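Local coordinates for Ice-binding protein 1 (Shewanella frigidimarina, PDB 6BG8) that binds ice through its DUF3494 domain, adsorbing the bacterium onto ice, and inhibits growth of ice crystals, at residues V11-L17 with G218-A222; T24-I30 with L229-V234; Y66-D70 with M84-I88; F156-L162 with W184-T190. All blocks are in the same frame, centred on the assembly; numbering follows the deposited sequence.

Interaction 1: V11-L17 with G218-A222; sequences VARFAML and GRLFA
Phe221 drives its ring into a hollow made by Val11, Phe14 and Leu17. The CB of Leu17 lies 3.5 Å from CD1 of Phe221, with its CD2 next to that ring carbon and CE1, while CG2 of Val11 comes within 3.8 Å of CZ at the far end of the ring. The carbonyl O of Val11 meets the ring at its edge, in plane. With CG set anti to its own carbonyl carbon (chi1 -63°), Phe221 leans over toward the 3-10 turn of residues 11-13. Leu17 serves two rings: its other methyl, CD1, sits over the centre of the Phe14 ring, whose opposite face carries CG of Arg13. On the other side of the sheet Met16 and Leu220 lie side by side, and CG of the methionine packs on CB of the leucine at 4.1 Å. The two strands belong to adjacent coils of the parallel beta-helix of the ice-binding-protein fold, early strand 14-18 pairing with late strand 219-222. Leu220 N bonds to Ala15 O, Leu17 N to Leu220 O at 2.9 Å, and Ala222 N to Leu17 O. Arg219 runs its extended chain past Phe14 O, which lies 3.2 Å from its CD, and closes side-on around one atom: NE (3.0 Å) and NH2 (2.9 Å) both donate to Ala12 O. That oxygen lies in the guanidinium plane; NH2 uses a lone pair in the carbonyl plane, whereas NE stands above that plane. The remaining nitrogen, NH1, bonds to Asn201, and the Phe221 ring stacks on Phe203.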
loop_
_atom_site.group_PDB
_atom_site.type_symbol
_atom_site.label_atom_id
_atom_site.label_comp_id
_atom_site.label_asym_id
_atom_site.label_seq_id
_atom_site.Cartn_x
_atom_site.Cartn_y
_atom_site.Cartn_z
ATOM N N VAL A 11 5.624 7.612 6.824
ATOM C CA VAL A 11 5.260 6.283 6.333
ATOM C C VAL A 11 5.655 6.062 4.882
ATOM O O VAL A 11 5.459 4.953 4.368
ATOM C CB VAL A 11 3.759 5.981 6.540
ATOM C CG1 VAL A 11 3.342 6.318 7.979
ATOM C CG2 VAL A 11 2.887 6.688 5.514
ATOM N N ALA A 12 6.228 7.071 4.211
ATOM C CA ALA A 12 6.813 6.848 2.888
ATOM C C ALA A 12 7.883 5.761 2.912
ATOM O O ALA A 12 8.129 5.110 1.892
ATOM C CB ALA A 12 7.411 8.145 2.349
ATOM N N ARG A 13 8.519 5.542 4.067
ATOM C CA ARG A 13 9.584 4.550 4.168
ATOM C C ARG A 13 9.071 3.119 4.100
ATOM O O ARG A 13 9.868 2.200 3.885
ATOM C CB ARG A 13 10.340 4.722 5.486
ATOM C CG ARG A 13 9.481 4.404 6.697
ATOM C CD ARG A 13 10.159 4.839 7.980
ATOM N NE ARG A 13 11.390 4.079 8.152
ATOM C CZ ARG A 13 12.511 4.553 8.680
ATOM N NH1 ARG A 13 12.572 5.801 9.120
ATOM N NH2 ARG A 13 13.576 3.764 8.762
ATOM N N PHE A 14 7.783 2.895 4.322
ATOM C CA PHE A 14 7.275 1.534 4.453
ATOM C C PHE A 14 6.853 0.972 3.104
ATOM O O PHE A 14 6.188 1.654 2.315
ATOM C CB PHE A 14 6.087 1.479 5.410
ATOM C CG PHE A 14 6.445 1.767 6.833
ATOM C CD1 PHE A 14 7.039 0.790 7.633
ATOM C CD2 PHE A 14 6.181 3.015 7.385
ATOM C CE1 PHE A 14 7.362 1.060 8.962
ATOM C CE2 PHE A 14 6.505 3.294 8.704
ATOM C CZ PHE A 14 7.098 2.317 9.497
ATOM N N ALA A 15 7.252 -0.276 2.851
ATOM C CA ALA A 15 6.575 -1.099 1.856
ATOM C C ALA A 15 5.237 -1.599 2.393
ATOM O O ALA A 15 4.246 -1.666 1.657
ATOM C CB ALA A 15 7.473 -2.280 1.468
ATOM N N MET A 16 5.187 -1.951 3.678
ATOM C CA MET A 16 3.973 -2.463 4.289
ATOM C C MET A 16 3.873 -1.952 5.714
ATOM O O MET A 16 4.865 -1.931 6.448
ATOM C CB MET A 16 3.944 -3.993 4.286
ATOM C CG MET A 16 4.124 -4.596 2.907
ATOM S SD MET A 16 3.952 -6.393 2.875
ATOM C CE MET A 16 5.103 -6.920 4.114
ATOM N N LEU A 17 2.666 -1.558 6.101
ATOM C CA LEU A 17 2.439 -0.996 7.426
ATOM C C LEU A 17 1.016 -1.313 7.846
ATOM O O LEU A 17 0.076 -1.060 7.088
ATOM C CB LEU A 17 2.668 0.521 7.420
ATOM C CG LEU A 17 2.446 1.303 8.721
ATOM C CD1 LEU A 17 3.539 0.984 9.743
ATOM C CD2 LEU A 17 2.401 2.804 8.449
ATOM N N GLY A 218 4.462 -0.764 -5.119
ATOM C CA GLY A 218 3.750 0.321 -4.468
ATOM C C GLY A 218 3.936 0.262 -2.975
ATOM O O GLY A 218 5.070 0.157 -2.508
ATOM N N ARG A 219 2.840 0.326 -2.227
ATOM C CA ARG A 219 2.865 0.223 -0.770
ATOM C C ARG A 219 1.554 -0.397 -0.311
ATOM O O ARG A 219 0.521 -0.225 -0.957
ATOM C CB ARG A 219 3.036 1.593 -0.106
ATOM C CG ARG A 219 4.380 2.265 -0.305
ATOM C CD ARG A 219 4.420 3.590 0.447
ATOM N NE ARG A 219 5.705 4.265 0.310
ATOM C CZ ARG A 219 6.047 5.001 -0.742
ATOM N NH1 ARG A 219 5.197 5.165 -1.748
ATOM N NH2 ARG A 219 7.230 5.597 -0.775
ATOM N N LEU A 220 1.589 -1.093 0.830
ATOM C CA LEU A 220 0.398 -1.746 1.382
ATOM C C LEU A 220 0.180 -1.284 2.820
ATOM O O LEU A 220 0.952 -1.648 3.708
ATOM C CB LEU A 220 0.542 -3.265 1.317
ATOM C CG LEU A 220 0.785 -3.801 -0.099
ATOM C CD1 LEU A 220 1.105 -5.284 -0.076
ATOM C CD2 LEU A 220 -0.427 -3.509 -1.000
ATOM N N PHE A 221 -0.879 -0.501 3.051
ATOM C CA PHE A 221 -1.220 0.034 4.366
ATOM C C PHE A 221 -2.573 -0.510 4.802
ATOM O O PHE A 221 -3.552 -0.414 4.054
ATOM C CB PHE A 221 -1.301 1.573 4.360
ATOM C CG PHE A 221 -0.005 2.268 4.034
ATOM C CD1 PHE A 221 0.973 2.426 4.998
ATOM C CD2 PHE A 221 0.209 2.814 2.775
ATOM C CE1 PHE A 221 2.158 3.080 4.702
ATOM C CE2 PHE A 221 1.397 3.466 2.474
ATOM C CZ PHE A 221 2.371 3.601 3.441
ATOM N N ALA A 222 -2.641 -1.038 6.027
ATOM C CA ALA A 222 -3.907 -1.400 6.659
ATOM C C ALA A 222 -4.058 -0.520 7.895
ATOM O O ALA A 222 -3.327 -0.695 8.875
ATOM C CB ALA A 222 -3.947 -2.889 7.008
#

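Interaction 2: T24-I30 with L229-V234; sequences TTSGSAI and LDANAV
Two neighbouring corners of the beta-helix stack here, where residues 24-30 and 229-234 turn into parallel strands 29-31 and 233-236. At the corner Thr25 OG1 donates to Asp230 OD1 at 2.8 Å, reaching the carboxylate from its anti side and 35° out of its plane. The other oxygen, OD2, is hydrogen-bonded to Thr212, an ice-binding residue by similarity, so one aspartate ties this turn to the threonine of the ice-binding motif. Deeper in, hydroxyls form a chain of hydrogen bonds: Ser28 OG donates to Thr24 OG1 (2.6 Å), which in turn donates to Thr25 O, and Ser28 OG accepts from Asn232 N at 3.0 Å. Ser28 reaches that amide because OG is anti to its carbonyl carbon (chi1 -72°). Asn232 OD1 takes the N-H of Asp230, bracing the second turn, in which Ala231 has left-handed helical backbone angles. Beyond the corner the strands pair regularly, Ala29 N bonding to Asn232 O (2.8 Å) and Val234 N to Ala29 O. Inward, Ile30 CD1 meets Leu229 CD1 at 4.0 Å, while CG1 of Ile30 lies alongside CB of Val234. Strand 29-31 is flanked by 60-61 as well as by 233-236; its Ile30 packs on Ala15 and Met16 of strand 14-18, and Leu229 touches Val210 of strand 208-210.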
loop_
_atom_site.group_PDB
_atom_site.type_symbol
_atom_site.label_atom_id
_atom_site.label_comp_id
_atom_site.label_asym_id
_atom_site.label_seq_id
_atom_site.Cartn_x
_atom_site.Cartn_y
_atom_site.Cartn_z
ATOM N N THR A 24 2.627 -13.561 6.298
ATOM C CA THR A 24 2.924 -14.125 4.990
ATOM C C THR A 24 2.970 -15.642 5.083
ATOM O O THR A 24 3.350 -16.220 6.110
ATOM C CB THR A 24 4.254 -13.622 4.403
ATOM O OG1 THR A 24 4.408 -14.129 3.071
ATOM C CG2 THR A 24 5.441 -14.117 5.228
ATOM N N THR A 25 2.554 -16.276 3.998
ATOM C CA THR A 25 2.927 -17.650 3.745
ATOM C C THR A 25 4.352 -17.683 3.197
ATOM O O THR A 25 4.980 -16.647 2.967
ATOM C CB THR A 25 1.959 -18.285 2.755
ATOM O OG1 THR A 25 2.137 -17.644 1.494
ATOM C CG2 THR A 25 0.521 -18.087 3.201
ATOM N N SER A 26 4.884 -18.887 3.012
ATOM C CA SER A 26 6.235 -18.976 2.485
ATOM C C SER A 26 6.262 -18.490 1.034
ATOM O O SER A 26 5.239 -18.454 0.348
ATOM C CB SER A 26 6.753 -20.413 2.587
ATOM O OG SER A 26 6.003 -21.260 1.746
ATOM N N GLY A 27 7.441 -18.081 0.581
ATOM C CA GLY A 27 7.637 -17.737 -0.812
ATOM C C GLY A 27 7.509 -16.273 -1.165
ATOM O O GLY A 27 7.479 -15.945 -2.364
ATOM N N SER A 28 7.434 -15.387 -0.180
ATOM C CA SER A 28 7.312 -13.956 -0.418
ATOM C C SER A 28 8.693 -13.310 -0.498
ATOM O O SER A 28 9.679 -13.817 0.050
ATOM C CB SER A 28 6.490 -13.276 0.692
ATOM O OG SER A 28 5.114 -13.601 0.612
ATOM N N ALA A 29 8.753 -12.179 -1.199
ATOM C CA ALA A 29 9.988 -11.413 -1.352
ATOM C C ALA A 29 9.630 -9.938 -1.365
ATOM O O ALA A 29 9.026 -9.463 -2.334
ATOM C CB ALA A 29 10.716 -11.788 -2.642
ATOM N N ILE A 30 10.013 -9.207 -0.313
ATOM C CA ILE A 30 9.723 -7.780 -0.189
ATOM C C ILE A 30 11.029 -7.009 -0.339
ATOM O O ILE A 30 12.067 -7.431 0.184
ATOM C CB ILE A 30 9.029 -7.460 1.150
ATOM C CG1 ILE A 30 7.802 -8.360 1.333
ATOM C CG2 ILE A 30 8.619 -5.987 1.222
ATOM C CD1 ILE A 30 7.795 -9.111 2.627
ATOM N N LEU A 229 0.019 -11.497 3.179
ATOM C CA LEU A 229 0.644 -11.924 1.937
ATOM C C LEU A 229 0.539 -13.431 1.777
ATOM O O LEU A 229 0.553 -14.181 2.754
ATOM C CB LEU A 229 2.126 -11.554 1.888
ATOM C CG LEU A 229 2.544 -10.109 2.102
ATOM C CD1 LEU A 229 4.031 -10.009 1.799
ATOM C CD2 LEU A 229 1.720 -9.203 1.184
ATOM N N ASP A 230 0.469 -13.862 0.527
ATOM C CA ASP A 230 0.534 -15.272 0.154
ATOM C C ASP A 230 1.528 -15.355 -1.009
ATOM O O ASP A 230 1.154 -15.164 -2.170
ATOM C CB ASP A 230 -0.852 -15.801 -0.203
ATOM C CG ASP A 230 -0.858 -17.292 -0.507
ATOM O OD1 ASP A 230 0.221 -17.934 -0.472
ATOM O OD2 ASP A 230 -1.956 -17.818 -0.780
ATOM N N ALA A 231 2.798 -15.604 -0.686
ATOM C CA ALA A 231 3.848 -15.817 -1.686
ATOM C C ALA A 231 3.893 -14.689 -2.719
ATOM O O ALA A 231 3.754 -14.906 -3.924
ATOM C CB ALA A 231 3.659 -17.173 -2.382
ATOM N N ASN A 232 4.108 -13.466 -2.232
ATOM C CA ASN A 232 4.054 -12.290 -3.087
ATOM C C ASN A 232 5.419 -11.641 -3.222
ATOM O O ASN A 232 6.212 -11.619 -2.283
ATOM C CB ASN A 232 3.083 -11.248 -2.537
ATOM C CG ASN A 232 1.711 -11.809 -2.308
ATOM O OD1 ASN A 232 1.207 -11.803 -1.185
ATOM N ND2 ASN A 232 1.100 -12.320 -3.371
ATOM N N ALA A 233 5.665 -11.084 -4.398
ATOM C CA ALA A 233 6.777 -10.168 -4.602
ATOM C C ALA A 233 6.257 -8.749 -4.424
ATOM O O ALA A 233 5.417 -8.291 -5.201
ATOM C CB ALA A 233 7.388 -10.346 -5.989
ATOM N N VAL A 234 6.766 -8.050 -3.415
ATOM C CA VAL A 234 6.335 -6.695 -3.102
ATOM C C VAL A 234 7.546 -5.783 -3.206
ATOM O O VAL A 234 8.543 -5.984 -2.503
ATOM C CB VAL A 234 5.708 -6.610 -1.703
ATOM C CG1 VAL A 234 5.288 -5.177 -1.401
ATOM C CG2 VAL A 234 4.532 -7.571 -1.597
#

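Interaction 3: Y66-D70 with M84-I88; sequences YAGDD and MVAFI
A type I beta turn from Ala67 to Asp70 lies against the first turn of helix 84-103, the backbones coming nearest at Gly68 and Val85, whose CA atoms are 5.4 Å apart. Phe87 presents its edge to the face of Tyr66: CE2 comes down near the rim of the tyrosine ring, 3.7 Å from its CG, and the two planes meet at 63°. This T-shaped pair is joined by Met84, which crosses Tyr66 at about a right angle. SD of Met84 lies 3.8 Å from CD1 of Tyr66 in an oblique Met-aromatic contact, and its methyl CE sits at the edge of that ring, in plane. CE also touches CB of Asp70 at 3.9 Å. Bends at chi2 (69°) and chi3 (77°) fold the methionine back so that one side chain reaches both the ring and the turn; its CG packs on Ala67 O at 3.5 Å. One turn further along the helix, Ile88 lays CG1 against CA of Gly68, also at 3.9 Å. The turn is braced from within, since Ala67 N donates to Asp70 OD2, which receives it from above the carboxylate plane, and Asp70 N donates to Ala67 O. Asp70 OD1 is in a salt bridge with Arg42. The contact is made mainly by sulfur, ring edge and aliphatic carbons, while the aspartate spends its polarity on holding the turn and on an arginine, which would probably favour its charged form.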
loop_
_atom_site.group_PDB
_atom_site.type_symbol
_atom_site.label_atom_id
_atom_site.label_comp_id
_atom_site.label_asym_id
_atom_site.label_seq_id
_atom_site.Cartn_x
_atom_site.Cartn_y
_atom_site.Cartn_z
ATOM N N TYR A 66 9.731 -3.359 12.077
ATOM C CA TYR A 66 9.627 -2.523 13.263
ATOM C C TYR A 66 8.368 -2.863 14.038
ATOM O O TYR A 66 7.314 -3.107 13.442
ATOM C CB TYR A 66 9.585 -1.036 12.886
ATOM C CG TYR A 66 10.865 -0.542 12.281
ATOM C CD1 TYR A 66 11.972 -0.264 13.077
ATOM C CD2 TYR A 66 10.975 -0.361 10.902
ATOM C CE1 TYR A 66 13.160 0.176 12.516
ATOM C CE2 TYR A 66 12.154 0.087 10.338
ATOM C CZ TYR A 66 13.237 0.359 11.145
ATOM O OH TYR A 66 14.409 0.808 10.582
ATOM N N ALA A 67 8.490 -2.874 15.366
ATOM C CA ALA A 67 7.348 -2.932 16.267
ATOM C C ALA A 67 7.698 -2.158 17.529
ATOM O O ALA A 67 8.868 -1.967 17.857
ATOM C CB ALA A 67 6.953 -4.373 16.608
ATOM N N GLY A 68 6.662 -1.687 18.225
ATOM C CA GLY A 68 6.884 -0.779 19.340
ATOM C C GLY A 68 7.518 -1.416 20.560
ATOM O O GLY A 68 8.072 -0.696 21.402
ATOM N N ASP A 69 7.440 -2.737 20.687
ATOM C CA ASP A 69 8.124 -3.414 21.782
ATOM C C ASP A 69 9.600 -3.666 21.490
ATOM O O ASP A 69 10.305 -4.170 22.371
ATOM C CB ASP A 69 7.426 -4.745 22.105
ATOM C CG ASP A 69 7.576 -5.761 20.992
ATOM O OD1 ASP A 69 7.265 -5.402 19.832
ATOM O OD2 ASP A 69 8.013 -6.908 21.263
ATOM N N ASP A 70 10.084 -3.326 20.293
ATOM C CA ASP A 70 11.486 -3.556 19.943
ATOM C C ASP A 70 12.399 -2.812 20.905
ATOM O O ASP A 70 12.377 -1.576 20.966
ATOM C CB ASP A 70 11.765 -3.103 18.506
ATOM C CG ASP A 70 11.219 -4.063 17.461
ATOM O OD1 ASP A 70 10.800 -5.176 17.822
ATOM O OD2 ASP A 70 11.204 -3.696 16.263
ATOM N N MET A 84 11.851 4.031 20.020
ATOM C CA MET A 84 11.030 3.308 19.062
ATOM C C MET A 84 9.565 3.703 19.197
ATOM O O MET A 84 8.850 3.801 18.197
ATOM C CB MET A 84 11.214 1.805 19.246
ATOM C CG MET A 84 10.634 0.993 18.113
ATOM S SD MET A 84 11.561 1.206 16.578
ATOM C CE MET A 84 13.000 0.167 16.873
ATOM N N VAL A 85 9.102 3.938 20.428
ATOM C CA VAL A 85 7.729 4.397 20.638
ATOM C C VAL A 85 7.472 5.697 19.881
ATOM O O VAL A 85 6.430 5.860 19.231
ATOM C CB VAL A 85 7.448 4.556 22.145
ATOM C CG1 VAL A 85 6.146 5.310 22.373
ATOM C CG2 VAL A 85 7.401 3.195 22.818
ATOM N N ALA A 86 8.415 6.640 19.939
ATOM C CA ALA A 86 8.215 7.906 19.236
ATOM C C ALA A 86 8.176 7.698 17.728
ATOM O O ALA A 86 7.415 8.371 17.022
ATOM C CB ALA A 86 9.314 8.898 19.608
ATOM N N PHE A 87 8.991 6.775 17.213
ATOM C CA PHE A 87 8.972 6.488 15.778
ATOM C C PHE A 87 7.634 5.897 15.363
ATOM O O PHE A 87 7.063 6.286 14.333
ATOM C CB PHE A 87 10.117 5.535 15.427
ATOM C CG PHE A 87 9.982 4.873 14.077
ATOM C CD1 PHE A 87 10.087 5.614 12.910
ATOM C CD2 PHE A 87 9.757 3.504 13.981
ATOM C CE1 PHE A 87 9.968 5.005 11.669
ATOM C CE2 PHE A 87 9.643 2.885 12.742
ATOM C CZ PHE A 87 9.744 3.644 11.581
ATOM N N ILE A 88 7.117 4.957 16.159
ATOM C CA ILE A 88 5.806 4.378 15.884
ATOM C C ILE A 88 4.719 5.445 15.998
ATOM O O ILE A 88 3.754 5.455 15.224
ATOM C CB ILE A 88 5.543 3.197 16.839
ATOM C CG1 ILE A 88 6.534 2.034 16.598
ATOM C CG2 ILE A 88 4.071 2.761 16.766
ATOM C CD1 ILE A 88 6.361 1.314 15.274
#

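Interaction 4: F156-L162 with W184-T190; sequences FTIGGNL and WRTAGKT
Phe156 and Trp184 lie side by side in an offset stack, the phenylalanine ring and the six-membered ring of the indole 4.2 Å apart between centroids and tilted by 13°. CZ3 of Trp184 sits above the rim of the Phe156 ring, 3.3 Å from CG. Leu162 comes to the indole obliquely, its CD2 3.5 Å from CE3 of Trp184, and sets CB against CG2 of Thr186 at the same separation. Facing the other way, Arg185 clamps Thr157 OG1 side-on with NE (2.9 Å) and NH2 (2.8 Å), the oxygen lying in the guanidinium plane; bends at chi2 and chi3 (-74° and -59°) curl the chain back to it, and Ile158 O lies over one guanidinium face. At the corner Asn161 OD1 accepts from Lys189 N, and Gly188 N bonds to Gly160 O. Strands 156-158 and 184-186 run parallel, their axes 4.7 Å apart at closest, in successive coils of the beta-helix. Further out, Trp184 NE1 is fixed by Ser199 O, and Arg185 NH1 by Tyr99 of helix 84-103. Stacked rings thus hold one face by dispersion; on the other each nitrogen of a buried guanidinium has a hydroxyl partner, probably limiting the cost of burying its charge.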
loop_
_atom_site.group_PDB
_atom_site.type_symbol
_atom_site.label_atom_id
_atom_site.label_comp_id
_atom_site.label_asym_id
_atom_site.label_seq_id
_atom_site.Cartn_x
_atom_site.Cartn_y
_atom_site.Cartn_z
ATOM N N PHE A 156 -7.843 6.617 -6.587
ATOM C CA PHE A 156 -9.083 5.856 -6.544
ATOM C C PHE A 156 -9.536 5.801 -5.099
ATOM O O PHE A 156 -8.793 5.333 -4.232
ATOM C CB PHE A 156 -8.881 4.453 -7.108
ATOM C CG PHE A 156 -8.472 4.458 -8.542
ATOM C CD1 PHE A 156 -7.133 4.559 -8.900
ATOM C CD2 PHE A 156 -9.430 4.414 -9.540
ATOM C CE1 PHE A 156 -6.767 4.592 -10.241
ATOM C CE2 PHE A 156 -9.069 4.450 -10.865
ATOM C CZ PHE A 156 -7.738 4.542 -11.215
ATOM N N THR A 157 -10.729 6.322 -4.834
ATOM C CA THR A 157 -11.198 6.455 -3.461
ATOM C C THR A 157 -12.588 5.841 -3.345
ATOM O O THR A 157 -13.535 6.287 -4.001
ATOM C CB THR A 157 -11.149 7.916 -3.010
ATOM O OG1 THR A 157 -11.649 8.001 -1.677
ATOM C CG2 THR A 157 -11.918 8.851 -3.956
ATOM N N ILE A 158 -12.702 4.807 -2.514
ATOM C CA ILE A 158 -13.735 3.787 -2.648
ATOM C C ILE A 158 -14.405 3.566 -1.305
ATOM O O ILE A 158 -13.727 3.291 -0.307
ATOM C CB ILE A 158 -13.135 2.469 -3.180
ATOM C CG1 ILE A 158 -12.634 2.683 -4.618
ATOM C CG2 ILE A 158 -14.147 1.321 -3.070
ATOM C CD1 ILE A 158 -11.734 1.547 -5.162
ATOM N N GLY A 159 -15.737 3.675 -1.283
ATOM C CA GLY A 159 -16.487 3.545 -0.046
ATOM C C GLY A 159 -16.714 2.127 0.416
ATOM O O GLY A 159 -17.076 1.912 1.576
ATOM N N GLY A 160 -16.508 1.155 -0.463
ATOM C CA GLY A 160 -16.573 -0.238 -0.072
ATOM C C GLY A 160 -15.221 -0.918 -0.164
ATOM O O GLY A 160 -14.198 -0.364 0.261
ATOM N N ASN A 161 -15.207 -2.124 -0.719
ATOM C CA ASN A 161 -13.988 -2.885 -0.930
ATOM C C ASN A 161 -13.420 -2.640 -2.328
ATOM O O ASN A 161 -14.091 -2.109 -3.215
ATOM C CB ASN A 161 -14.255 -4.382 -0.755
ATOM C CG ASN A 161 -14.893 -4.720 0.576
ATOM O OD1 ASN A 161 -14.523 -4.177 1.617
ATOM N ND2 ASN A 161 -15.854 -5.643 0.548
ATOM N N LEU A 162 -12.164 -3.058 -2.520
ATOM C CA LEU A 162 -11.526 -3.152 -3.831
ATOM C C LEU A 162 -10.980 -4.562 -3.975
ATOM O O LEU A 162 -10.218 -5.015 -3.117
ATOM C CB LEU A 162 -10.383 -2.139 -4.000
ATOM C CG LEU A 162 -9.452 -2.353 -5.214
ATOM C CD1 LEU A 162 -10.205 -2.213 -6.535
ATOM C CD2 LEU A 162 -8.241 -1.441 -5.201
ATOM N N TRP A 184 -4.729 4.150 -3.885
ATOM C CA TRP A 184 -5.968 3.410 -3.715
ATOM C C TRP A 184 -6.414 3.573 -2.272
ATOM O O TRP A 184 -5.665 3.237 -1.354
ATOM C CB TRP A 184 -5.777 1.921 -4.024
ATOM C CG TRP A 184 -5.230 1.628 -5.383
ATOM C CD1 TRP A 184 -3.915 1.483 -5.732
ATOM C CD2 TRP A 184 -5.988 1.442 -6.584
ATOM N NE1 TRP A 184 -3.812 1.222 -7.080
ATOM C CE2 TRP A 184 -5.072 1.192 -7.622
ATOM C CE3 TRP A 184 -7.355 1.458 -6.876
ATOM C CZ2 TRP A 184 -5.478 0.971 -8.933
ATOM C CZ3 TRP A 184 -7.758 1.235 -8.189
ATOM C CH2 TRP A 184 -6.822 0.999 -9.197
ATOM N N ARG A 185 -7.636 4.050 -2.072
ATOM C CA ARG A 185 -8.177 4.270 -0.729
ATOM C C ARG A 185 -9.487 3.510 -0.626
ATOM O O ARG A 185 -10.429 3.812 -1.361
ATOM C CB ARG A 185 -8.408 5.762 -0.469
ATOM C CG ARG A 185 -8.704 6.165 0.983
ATOM C CD ARG A 185 -10.122 5.797 1.453
ATOM N NE ARG A 185 -11.199 6.391 0.659
ATOM C CZ ARG A 185 -12.460 6.489 1.078
ATOM N NH1 ARG A 185 -12.802 6.038 2.287
ATOM N NH2 ARG A 185 -13.384 7.031 0.294
ATOM N N THR A 186 -9.571 2.553 0.294
ATOM C CA THR A 186 -10.822 1.835 0.510
ATOM C C THR A 186 -11.285 2.033 1.943
ATOM O O THR A 186 -10.488 1.908 2.880
ATOM C CB THR A 186 -10.688 0.333 0.202
ATOM O OG1 THR A 186 -9.688 -0.254 1.038
ATOM C CG2 THR A 186 -10.321 0.115 -1.267
ATOM N N ALA A 187 -12.574 2.343 2.114
ATOM C CA ALA A 187 -13.164 2.310 3.449
ATOM C C ALA A 187 -13.346 0.882 3.938
ATOM O O ALA A 187 -13.425 0.651 5.151
ATOM C CB ALA A 187 -14.509 3.043 3.464
ATOM N N GLY A 188 -13.411 -0.071 3.019
ATOM C CA GLY A 188 -13.376 -1.484 3.315
ATOM C C GLY A 188 -11.993 -2.052 3.093
ATOM O O GLY A 188 -10.978 -1.372 3.287
ATOM N N LYS A 189 -11.944 -3.309 2.691
ATOM C CA LYS A 189 -10.663 -3.968 2.492
ATOM C C LYS A 189 -10.223 -3.882 1.037
ATOM O O LYS A 189 -11.023 -3.633 0.135
ATOM C CB LYS A 189 -10.746 -5.436 2.907
ATOM C CG LYS A 189 -11.660 -6.282 2.037
ATOM C CD LYS A 189 -11.642 -7.730 2.497
ATOM C CE LYS A 189 -12.695 -8.551 1.760
ATOM N NZ LYS A 189 -12.839 -9.936 2.321
ATOM N N THR A 190 -8.930 -4.100 0.821
ATOM C CA THR A 190 -8.366 -4.256 -0.514
ATOM C C THR A 190 -7.838 -5.677 -0.667
ATOM O O THR A 190 -7.052 -6.151 0.166
ATOM C CB THR A 190 -7.252 -3.240 -0.775
ATOM O OG1 THR A 190 -7.806 -1.913 -0.783
ATOM C CG2 THR A 190 -6.580 -3.505 -2.120
#

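All four contacts lie in the DUF3494 domain, a beta-helix with helix 84-103 alongside. Interactions 1 and 2 cross along the chain, each joining an early strand to a late one about 200 residues on; their centres are 15 Å apart, and they touch through Met16 with Leu229 and Ile30. Interactions 3 and 4 are nested within both loops and follow in series, 28 Å apart between centres. Interaction 3 docks the start of the helix and touches interaction 1, Phe14 CZ and Phe87 CZ lying 3.6 Å apart; interaction 4 stacks consecutive coils further along. The last coil of the chain thus lies against the first, with interaction 2 beside the ice-binding motif.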